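Local coordinates for Rho GTPase-activating protein 15 (Homo sapiens, PDB 3BYI) that activates the GTPase activity of Rho-type GTPases, RAC1 among them, converting them to the inactive GDP-bound state, at residues Gln18-His23 and Phe100-Glu105; Phe108-Phe113 and Leu179-Asn184; Leu171-Gly176 and Tyr195-Ala200. All blocks are in the same frame, centred on the assembly; numbering follows the deposited sequence.

Contact 1: Gln18-His23 and Phe100-Glu105; sequences QIFGSH and FRELPE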
loop_
_atom_site.group_PDB
_atom_site.type_symbol
_atom_site.label_atom_id
_atom_site.label_comp_id
_atom_site.label_asym_id
_atom_site.label_seq_id
_atom_site.Cartn_x
_atom_site.Cartn_y
_atom_site.Cartn_z
ATOM N N GLN A 18 12.333 -9.166 9.645
ATOM C CA GLN A 18 13.162 -8.160 9.021
ATOM C C GLN A 18 12.369 -7.044 8.312
ATOM O O GLN A 18 12.744 -5.890 8.433
ATOM C CB GLN A 18 14.119 -8.850 8.046
ATOM C CG GLN A 18 15.293 -7.983 7.639
ATOM C CD GLN A 18 16.147 -7.566 8.821
ATOM O OE1 GLN A 18 16.653 -8.409 9.549
ATOM N NE2 GLN A 18 16.302 -6.261 9.018
ATOM N N ILE A 19 11.289 -7.388 7.596
ATOM C CA ILE A 19 10.648 -6.461 6.635
ATOM C C ILE A 19 9.347 -5.873 7.154
ATOM O O ILE A 19 9.144 -4.654 7.146
ATOM C CB ILE A 19 10.362 -7.141 5.263
ATOM C CG1 ILE A 19 11.622 -7.801 4.673
ATOM C CG2 ILE A 19 9.806 -6.133 4.266
ATOM C CD1 ILE A 19 12.743 -6.852 4.383
ATOM N N PHE A 20 8.434 -6.748 7.552
ATOM C CA PHE A 20 7.104 -6.307 7.951
ATOM C C PHE A 20 7.255 -5.661 9.326
ATOM O O PHE A 20 7.970 -6.199 10.177
ATOM C CB PHE A 20 6.119 -7.462 7.996
ATOM C CG PHE A 20 5.580 -7.875 6.645
ATOM C CD1 PHE A 20 6.419 -8.402 5.667
ATOM C CD2 PHE A 20 4.224 -7.783 6.365
ATOM C CE1 PHE A 20 5.898 -8.802 4.403
ATOM C CE2 PHE A 20 3.717 -8.212 5.106
ATOM C CZ PHE A 20 4.567 -8.711 4.151
ATOM N N GLY A 21 6.614 -4.501 9.500
ATOM C CA GLY A 21 6.646 -3.756 10.747
ATOM C C GLY A 21 7.805 -2.784 10.883
ATOM O O GLY A 21 7.930 -2.135 11.919
ATOM N N SER A 22 8.695 -2.734 9.884
ATOM C CA SER A 22 9.791 -1.760 9.862
ATOM C C SER A 22 9.318 -0.539 9.088
ATOM O O SER A 22 8.533 -0.663 8.142
ATOM C CB SER A 22 11.060 -2.334 9.197
ATOM O OG SER A 22 11.565 -3.470 9.878
ATOM N N HIS A 23 9.831 0.634 9.467
ATOM C CA HIS A 23 9.557 1.871 8.746
ATOM C C HIS A 23 9.905 1.700 7.284
ATOM O O HIS A 23 10.909 1.068 6.956
ATOM C CB HIS A 23 10.377 3.063 9.308
ATOM C CG HIS A 23 9.740 4.402 9.035
ATOM N ND1 HIS A 23 9.952 5.117 7.871
ATOM C CD2 HIS A 23 8.845 5.119 9.755
ATOM C CE1 HIS A 23 9.248 6.232 7.910
ATOM N NE2 HIS A 23 8.568 6.258 9.042
ATOM N N PHE A 100 1.541 -2.606 3.873
ATOM C CA PHE A 100 1.249 -1.198 4.111
ATOM C C PHE A 100 0.579 -0.934 5.468
ATOM O O PHE A 100 0.862 0.076 6.135
ATOM C CB PHE A 100 0.426 -0.628 2.980
ATOM C CG PHE A 100 1.224 -0.398 1.731
ATOM C CD1 PHE A 100 1.056 -1.220 0.619
ATOM C CD2 PHE A 100 2.167 0.614 1.685
ATOM C CE1 PHE A 100 1.813 -1.020 -0.518
ATOM C CE2 PHE A 100 2.902 0.845 0.549
ATOM C CZ PHE A 100 2.730 0.029 -0.557
ATOM N N ARG A 101 -0.279 -1.868 5.895
ATOM C CA ARG A 101 -0.943 -1.755 7.196
ATOM C C ARG A 101 0.033 -1.936 8.358
ATOM O O ARG A 101 -0.193 -1.380 9.415
ATOM C CB ARG A 101 -2.117 -2.761 7.344
ATOM C CG ARG A 101 -3.403 -2.348 6.604
ATOM C CD ARG A 101 -4.374 -3.544 6.371
ATOM N NE ARG A 101 -5.404 -3.187 5.383
ATOM C CZ ARG A 101 -6.121 -4.047 4.649
ATOM N NH1 ARG A 101 -5.981 -5.363 4.768
ATOM N NH2 ARG A 101 -7.013 -3.580 3.782
ATOM N N GLU A 102 1.096 -2.711 8.150
ATOM C CA GLU A 102 2.041 -3.029 9.237
ATOM C C GLU A 102 3.203 -2.033 9.315
ATOM O O GLU A 102 3.946 -2.088 10.241
ATOM C CB GLU A 102 2.517 -4.503 9.129
ATOM C CG GLU A 102 3.023 -5.049 10.446
ATOM C CD GLU A 102 3.264 -6.528 10.429
ATOM O OE1 GLU A 102 2.686 -7.235 9.582
ATOM O OE2 GLU A 102 4.061 -6.982 11.275
ATOM N N LEU A 103 3.343 -1.120 8.355
ATOM C CA LEU A 103 4.354 -0.071 8.434
ATOM C C LEU A 103 4.135 0.630 9.737
ATOM O O LEU A 103 3.011 0.838 10.088
ATOM C CB LEU A 103 4.165 0.906 7.276
ATOM C CG LEU A 103 4.584 0.384 5.898
ATOM C CD1 LEU A 103 4.332 1.414 4.823
ATOM C CD2 LEU A 103 6.023 0.047 5.932
ATOM N N PRO A 104 5.194 0.951 10.507
ATOM C CA PRO A 104 4.931 1.701 11.743
ATOM C C PRO A 104 4.310 3.088 11.536
ATOM O O PRO A 104 3.680 3.614 12.440
ATOM C CB PRO A 104 6.316 1.834 12.399
ATOM C CG PRO A 104 7.277 1.610 11.317
ATOM C CD PRO A 104 6.624 0.665 10.342
ATOM N N GLU A 105 4.586 3.706 10.392
ATOM C CA GLU A 105 3.981 4.970 10.019
ATOM C C GLU A 105 3.335 4.669 8.663
ATOM O O GLU A 105 3.886 3.893 7.869
ATOM C CB GLU A 105 5.032 6.078 9.910
ATOM C CG GLU A 105 4.428 7.474 9.723
ATOM C CD GLU A 105 5.459 8.578 9.439
ATOM O OE1 GLU A 105 6.609 8.286 9.011
ATOM O OE2 GLU A 105 5.094 9.764 9.644
HETATM O O HOH W 1 6.196 -7.059 12.956
#

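Contact 2: Phe108-Phe113 and Leu179-Asn184; sequences FPYSFF and LLRAEN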
loop_
_atom_site.group_PDB
_atom_site.type_symbol
_atom_site.label_atom_id
_atom_site.label_comp_id
_atom_site.label_asym_id
_atom_site.label_seq_id
_atom_site.Cartn_x
_atom_site.Cartn_y
_atom_site.Cartn_z
ATOM N N PHE A 108 1.333 7.650 3.752
ATOM C CA PHE A 108 1.075 9.073 3.863
ATOM C C PHE A 108 1.464 9.471 5.278
ATOM O O PHE A 108 0.739 9.104 6.236
ATOM C CB PHE A 108 -0.423 9.346 3.649
ATOM C CG PHE A 108 -0.862 9.225 2.222
ATOM C CD1 PHE A 108 -0.969 7.973 1.607
ATOM C CD2 PHE A 108 -1.174 10.349 1.495
ATOM C CE1 PHE A 108 -1.373 7.856 0.298
ATOM C CE2 PHE A 108 -1.562 10.245 0.179
ATOM C CZ PHE A 108 -1.678 9.000 -0.422
ATOM N N PRO A 109 2.595 10.196 5.445
ATOM C CA PRO A 109 2.979 10.474 6.810
ATOM C C PRO A 109 1.934 11.295 7.569
ATOM O O PRO A 109 1.280 12.187 7.014
ATOM C CB PRO A 109 4.313 11.238 6.665
ATOM C CG PRO A 109 4.802 10.890 5.254
ATOM C CD PRO A 109 3.543 10.794 4.481
ATOM N N TYR A 110 1.798 10.954 8.841
ATOM C CA TYR A 110 0.975 11.687 9.789
ATOM C C TYR A 110 1.258 13.207 9.754
ATOM O O TYR A 110 0.330 14.016 9.841
ATOM C CB TYR A 110 1.262 11.190 11.230
ATOM C CG TYR A 110 1.002 9.721 11.582
ATOM C CD1 TYR A 110 -0.273 9.173 11.483
ATOM C CD2 TYR A 110 2.040 8.908 12.101
ATOM C CE1 TYR A 110 -0.526 7.841 11.841
ATOM C CE2 TYR A 110 1.806 7.564 12.479
ATOM C CZ TYR A 110 0.515 7.035 12.338
ATOM O OH TYR A 110 0.268 5.700 12.671
ATOM N N SER A 111 2.534 13.602 9.670
ATOM C CA SER A 111 2.857 15.047 9.596
ATOM C C SER A 111 2.218 15.723 8.365
ATOM O O SER A 111 1.880 16.902 8.412
ATOM C CB SER A 111 4.359 15.299 9.636
ATOM O OG SER A 111 5.063 14.629 8.617
ATOM N N PHE A 112 2.002 14.967 7.285
ATOM C CA PHE A 112 1.373 15.509 6.091
ATOM C C PHE A 112 -0.164 15.489 6.085
ATOM O O PHE A 112 -0.789 16.188 5.289
ATOM C CB PHE A 112 1.877 14.762 4.862
ATOM C CG PHE A 112 3.246 15.164 4.428
ATOM C CD1 PHE A 112 4.362 14.854 5.202
ATOM C CD2 PHE A 112 3.432 15.823 3.218
ATOM C CE1 PHE A 112 5.646 15.219 4.783
ATOM C CE2 PHE A 112 4.694 16.202 2.802
ATOM C CZ PHE A 112 5.806 15.899 3.578
ATOM N N PHE A 113 -0.786 14.705 6.954
ATOM C CA PHE A 113 -2.237 14.477 6.848
ATOM C C PHE A 113 -3.081 15.775 6.829
ATOM O O PHE A 113 -3.958 15.941 5.955
ATOM C CB PHE A 113 -2.714 13.517 7.955
ATOM C CG PHE A 113 -4.179 13.208 7.878
ATOM C CD1 PHE A 113 -4.697 12.536 6.781
ATOM C CD2 PHE A 113 -5.054 13.631 8.875
ATOM C CE1 PHE A 113 -6.071 12.276 6.680
ATOM C CE2 PHE A 113 -6.410 13.370 8.784
ATOM C CZ PHE A 113 -6.924 12.707 7.681
ATOM N N LEU A 179 -3.438 3.266 3.451
ATOM C CA LEU A 179 -2.323 4.150 3.119
ATOM C C LEU A 179 -2.265 5.417 3.972
ATOM O O LEU A 179 -1.197 6.007 4.134
ATOM C CB LEU A 179 -2.387 4.490 1.621
ATOM C CG LEU A 179 -2.363 3.282 0.643
ATOM C CD1 LEU A 179 -2.439 3.760 -0.732
ATOM C CD2 LEU A 179 -1.123 2.465 0.774
ATOM N N LEU A 180 -3.408 5.837 4.514
ATOM C CA LEU A 180 -3.488 7.052 5.325
ATOM C C LEU A 180 -3.811 6.774 6.804
ATOM O O LEU A 180 -3.401 7.534 7.703
ATOM C CB LEU A 180 -4.516 8.003 4.728
ATOM C CG LEU A 180 -4.138 8.597 3.362
ATOM C CD1 LEU A 180 -4.883 8.016 2.130
ATOM C CD2 LEU A 180 -4.325 10.077 3.431
ATOM N N ARG A 181 -4.533 5.692 7.082
ATOM C CA ARG A 181 -4.708 5.254 8.488
ATOM C C ARG A 181 -5.189 6.394 9.402
ATOM O O ARG A 181 -4.747 6.532 10.534
ATOM C CB ARG A 181 -3.378 4.686 9.016
ATOM C CG ARG A 181 -3.449 3.787 10.254
ATOM C CD ARG A 181 -2.030 3.412 10.723
ATOM N NE ARG A 181 -1.346 2.569 9.757
ATOM C CZ ARG A 181 -0.073 2.188 9.831
ATOM N NH1 ARG A 181 0.686 2.564 10.855
ATOM N NH2 ARG A 181 0.433 1.413 8.870
ATOM N N ALA A 182 -6.135 7.183 8.899
ATOM C CA ALA A 182 -6.546 8.439 9.544
ATOM C C ALA A 182 -7.768 8.313 10.436
ATOM O O ALA A 182 -8.166 9.298 11.047
ATOM C CB ALA A 182 -6.779 9.523 8.476
ATOM N N GLU A 183 -8.337 7.106 10.519
ATOM C CA GLU A 183 -9.616 6.835 11.237
ATOM C C GLU A 183 -9.584 7.427 12.632
ATOM O O GLU A 183 -10.514 8.163 13.043
ATOM C CB GLU A 183 -9.902 5.319 11.413
ATOM C CG GLU A 183 -10.052 4.461 10.171
ATOM C CD GLU A 183 -8.717 4.156 9.528
ATOM O OE1 GLU A 183 -8.204 5.036 8.806
ATOM O OE2 GLU A 183 -8.178 3.060 9.753
ATOM N N ASN A 184 -8.496 7.092 13.342
ATOM C CA ASN A 184 -8.352 7.394 14.768
ATOM C C ASN A 184 -7.657 8.717 15.105
ATOM O O ASN A 184 -7.635 9.098 16.281
ATOM C CB ASN A 184 -7.615 6.253 15.487
ATOM C CG ASN A 184 -7.897 6.222 16.994
ATOM O OD1 ASN A 184 -8.929 6.725 17.458
ATOM N ND2 ASN A 184 -6.980 5.629 17.756
HETATM O O HOH W 2 -1.634 9.363 7.113
#

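Contact 3: Leu171-Gly176 and Tyr195-Ala200; sequences LGIVFG and YQNQIA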
loop_
_atom_site.group_PDB
_atom_site.type_symbol
_atom_site.label_atom_id
_atom_site.label_comp_id
_atom_site.label_asym_id
_atom_site.label_seq_id
_atom_site.Cartn_x
_atom_site.Cartn_y
_atom_site.Cartn_z
ATOM N N LEU A 171 -11.658 1.078 -4.886
ATOM C CA LEU A 171 -10.218 1.061 -4.547
ATOM C C LEU A 171 -9.898 2.123 -3.483
ATOM O O LEU A 171 -9.100 1.864 -2.609
ATOM C CB LEU A 171 -9.297 1.154 -5.773
ATOM C CG LEU A 171 -9.375 -0.070 -6.687
ATOM C CD1 LEU A 171 -8.851 0.256 -8.050
ATOM C CD2 LEU A 171 -8.622 -1.259 -6.089
ATOM N N GLY A 172 -10.543 3.291 -3.528
ATOM C CA GLY A 172 -10.368 4.291 -2.475
ATOM C C GLY A 172 -10.838 3.814 -1.122
ATOM O O GLY A 172 -10.256 4.161 -0.129
ATOM N N ILE A 173 -11.891 3.008 -1.101
ATOM C CA ILE A 173 -12.403 2.383 0.128
ATOM C C ILE A 173 -11.377 1.428 0.730
ATOM O O ILE A 173 -11.257 1.353 1.965
ATOM C CB ILE A 173 -13.766 1.622 -0.130
ATOM C CG1 ILE A 173 -14.915 2.628 -0.346
ATOM C CG2 ILE A 173 -14.126 0.677 1.063
ATOM C CD1 ILE A 173 -16.171 2.029 -1.018
ATOM N N VAL A 174 -10.677 0.694 -0.138
ATOM C CA VAL A 174 -9.635 -0.249 0.262
ATOM C C VAL A 174 -8.384 0.493 0.703
ATOM O O VAL A 174 -7.892 0.258 1.798
ATOM C CB VAL A 174 -9.296 -1.254 -0.877
ATOM C CG1 VAL A 174 -8.108 -2.144 -0.500
ATOM C CG2 VAL A 174 -10.510 -2.127 -1.186
ATOM N N PHE A 175 -7.910 1.415 -0.128
ATOM C CA PHE A 175 -6.574 2.001 0.056
ATOM C C PHE A 175 -6.529 3.238 0.932
ATOM O O PHE A 175 -5.458 3.613 1.388
ATOM C CB PHE A 175 -5.883 2.220 -1.307
ATOM C CG PHE A 175 -5.385 0.965 -1.893
ATOM C CD1 PHE A 175 -6.137 0.266 -2.828
ATOM C CD2 PHE A 175 -4.212 0.397 -1.422
ATOM C CE1 PHE A 175 -5.665 -0.930 -3.315
ATOM C CE2 PHE A 175 -3.763 -0.798 -1.881
ATOM C CZ PHE A 175 -4.478 -1.456 -2.845
ATOM N N GLY A 176 -7.684 3.854 1.159
ATOM C CA GLY A 176 -7.776 4.997 2.042
ATOM C C GLY A 176 -7.265 4.681 3.423
ATOM O O GLY A 176 -6.305 5.272 3.876
ATOM N N TYR A 195 -12.227 11.764 4.278
ATOM C CA TYR A 195 -11.033 12.507 3.897
ATOM C C TYR A 195 -10.032 11.595 3.204
ATOM O O TYR A 195 -9.514 11.916 2.141
ATOM C CB TYR A 195 -10.337 13.089 5.101
ATOM C CG TYR A 195 -10.943 14.318 5.722
ATOM C CD1 TYR A 195 -11.966 15.036 5.113
ATOM C CD2 TYR A 195 -10.430 14.793 6.928
ATOM C CE1 TYR A 195 -12.489 16.182 5.717
ATOM C CE2 TYR A 195 -10.942 15.921 7.534
ATOM C CZ TYR A 195 -11.959 16.623 6.933
ATOM O OH TYR A 195 -12.425 17.752 7.568
ATOM N N GLN A 196 -9.732 10.472 3.830
ATOM C CA GLN A 196 -8.714 9.611 3.313
ATOM C C GLN A 196 -9.113 8.892 2.023
ATOM O O GLN A 196 -8.289 8.747 1.119
ATOM C CB GLN A 196 -8.273 8.627 4.371
ATOM C CG GLN A 196 -9.273 7.594 4.768
ATOM C CD GLN A 196 -8.801 6.858 5.999
ATOM O OE1 GLN A 196 -7.678 7.065 6.448
ATOM N NE2 GLN A 196 -9.638 5.995 6.544
ATOM N N ASN A 197 -10.366 8.463 1.922
ATOM C CA ASN A 197 -10.861 7.866 0.691
ATOM C C ASN A 197 -10.879 8.872 -0.480
ATOM O O ASN A 197 -10.574 8.522 -1.622
ATOM C CB ASN A 197 -12.264 7.323 0.914
ATOM C CG ASN A 197 -12.256 6.130 1.836
ATOM O OD1 ASN A 197 -11.237 5.835 2.429
ATOM N ND2 ASN A 197 -13.385 5.450 1.971
ATOM N N GLN A 198 -11.226 10.120 -0.189
ATOM C CA GLN A 198 -11.204 11.144 -1.210
ATOM C C GLN A 198 -9.796 11.441 -1.678
ATOM O O GLN A 198 -9.592 11.687 -2.862
ATOM C CB GLN A 198 -11.880 12.426 -0.735
ATOM C CG GLN A 198 -13.413 12.350 -0.735
ATOM C CD GLN A 198 -13.974 11.915 -2.054
ATOM O OE1 GLN A 198 -14.456 10.778 -2.201
ATOM N NE2 GLN A 198 -13.890 12.809 -3.046
ATOM N N ILE A 199 -8.828 11.437 -0.760
ATOM C CA ILE A 199 -7.429 11.669 -1.122
ATOM C C ILE A 199 -6.935 10.524 -1.985
ATOM O O ILE A 199 -6.275 10.734 -3.006
ATOM C CB ILE A 199 -6.481 11.799 0.108
ATOM C CG1 ILE A 199 -6.782 13.078 0.913
ATOM C CG2 ILE A 199 -5.032 11.828 -0.357
ATOM C CD1 ILE A 199 -6.456 12.989 2.376
ATOM N N ALA A 200 -7.249 9.290 -1.575
ATOM C CA ALA A 200 -6.841 8.138 -2.386
ATOM C C ALA A 200 -7.486 8.160 -3.774
ATOM O O ALA A 200 -6.820 7.880 -4.754
ATOM C CB ALA A 200 -7.097 6.810 -1.668
HETATM O O HOH W 3 -12.870 3.022 3.417
#

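Contact 1: Gln18-His23 and Phe100-Glu105
H23 and E105, each with CG anti to its backbone N, run their side chains side by side in the same direction and are joined by one hydrogen bond: H23 NE2 donates to E105 OE1 over 2.8 Å, with an angle of 153° at the hydrogen. The oxygen lies near the imidazole plane, yet it is approached on its anti side, and the two planes are turned 50° against each other. The contact thus joins the loop before helix 24-31 to the end of helix 89-102 in the RhoGAP domain.

The close packing lies between this pair and that helix end. P104 places CD and CG against the backbone at S22 and H23, with P104 CD 3.2 Å from S22 O and P104 CG 3.3 Å from H23 N. The buried L103 also brings CD2 to S22 O, at 3.4 Å. Within the type II turn from I19 to S22, G21 CA makes a CA-H...O contact of 3.2 Å with E102 O.

The E102 end is looser and wetter. E102 OE1 stands at the edge of the F20 ring, 3.6 Å from F20 CD2, while E102 OE2 accepts a hydrogen bond from a water and forms a salt bridge with R70. That water reaches F20 O only weakly.

H23 is the N-cap of helix 24-31, its ND1 hydrogen-bonded to H25 N. Both ring nitrogens are therefore engaged, consistent with a proton on NE2 and a carboxylate that fixes the ring's rotation.

Contact 2: Phe108-Phe113 and Leu179-Asn184
F108 meets L180 with its CG anti to the carbonyl carbon (chi1 -74°), whereas F113 meets A182 with its CG anti to the backbone N (chi1 -178°). These torsions set each CG on the side of 179-184. L180 CG sits over one face of the F108 ring, offset toward the rim, 3.5 Å from F108 CG; at 3.8 Å from the ring centroid it makes a CH-pi contact. L179 CB approaches the same ring at F108 CE1.

At F113 the packing is closer still: A182 CB rests over a face, 3.3 Å from F113 CZ, while L180 CD2 lies at the ring's edge.

The backbones are tied as well. F108 N donates to L179 O over 3.0 Å, with an angle of 167° at the hydrogen, so the bond is nearly straight. A water donates to both F108 O and L180 O, although its modelled distances are short and deserve caution.

On the outer side, Y110 OH comes within 3.6 Å of R181 NH1, obliquely to the guanidinium, a proximity without a hydrogen bond. R181 leaves the helix with positive phi, and R181 NH2 is hydrogen-bonded to L103 O.

Around this contact F108 meets M147 of helix 141-159, I199 and M203 of helix 189-205 and, edge to face, F116 of helix 110-120, so F108, just ahead of helix 110-120, packs among helices 110-120, 141-159, 168-180 and 189-205 of the RhoGAP domain.

Contact 3: Leu171-Gly176 and Tyr195-Ala200
G172 and G176, one turn apart on helix 168-180, form a glycine-lined surface against N197 and A200 in a helix-helix crossing of the RhoGAP domain. The axes of the two short segments come within 8.0 Å at an angle of 116°. The nearest CA atoms are those of G176 and N197, 4.4 Å apart; a beta carbon built on G176 would fall only 2.1 Å from N197 OD1, so this approach depends on the bare backbone. A200 CB points into the same surface, 4.1 Å from G176 N.

The N197 amide reaches helix 168-180 with both ends. Its OD1 comes 3.2 Å from G172 O, a meeting of two acceptors and no bond, and G172 O already receives G176 N within its own helix. The other end of the amide is bridged: N197 ND2 donates to a water at 2.9 Å, which in turn donates to I173 O.

Q196 CG lies between its backbone N and carbonyl carbon (chi1 68°), and the extended chain passes G176, with Q196 CG 3.8 Å from G176 C. Its amide is gripped twice, OE1 by A182 N and NE2 by E183 OE1. An alanine here would probably leave A182 N without its acceptor and E183 OE1 without its donor, and open a gap beside G176.

G172 and G176 form a GxxxG pattern, small residues that let N197 and A200 of helix 189-205 pack against the bare backbone, here within the all-helical RhoGAP fold.

Contacts 2 and 3 share helix 168-180, and their centres are 11 Å apart. The joint between them is the Q196 amide, through two probable hydrogen bonds: Q196 NE2 to E183 OE1 at 2.8 Å and Q196 OE1 to A182 N at 2.9 Å. R181 of contact 2 carries the connection on to contact 1, 14 Å away between centres, where R181 NH2 lies 2.9 Å from L103 O in a probable hydrogen bond. Contacts 1 and 3 do not touch; their centres are 20 Å apart, on opposite sides of the chain's centre. Contact 3 alone comes near the predicted arginine finger, the I173 side chain being about 7 Å from that of R58; contacts 1 and 2 lie away from it.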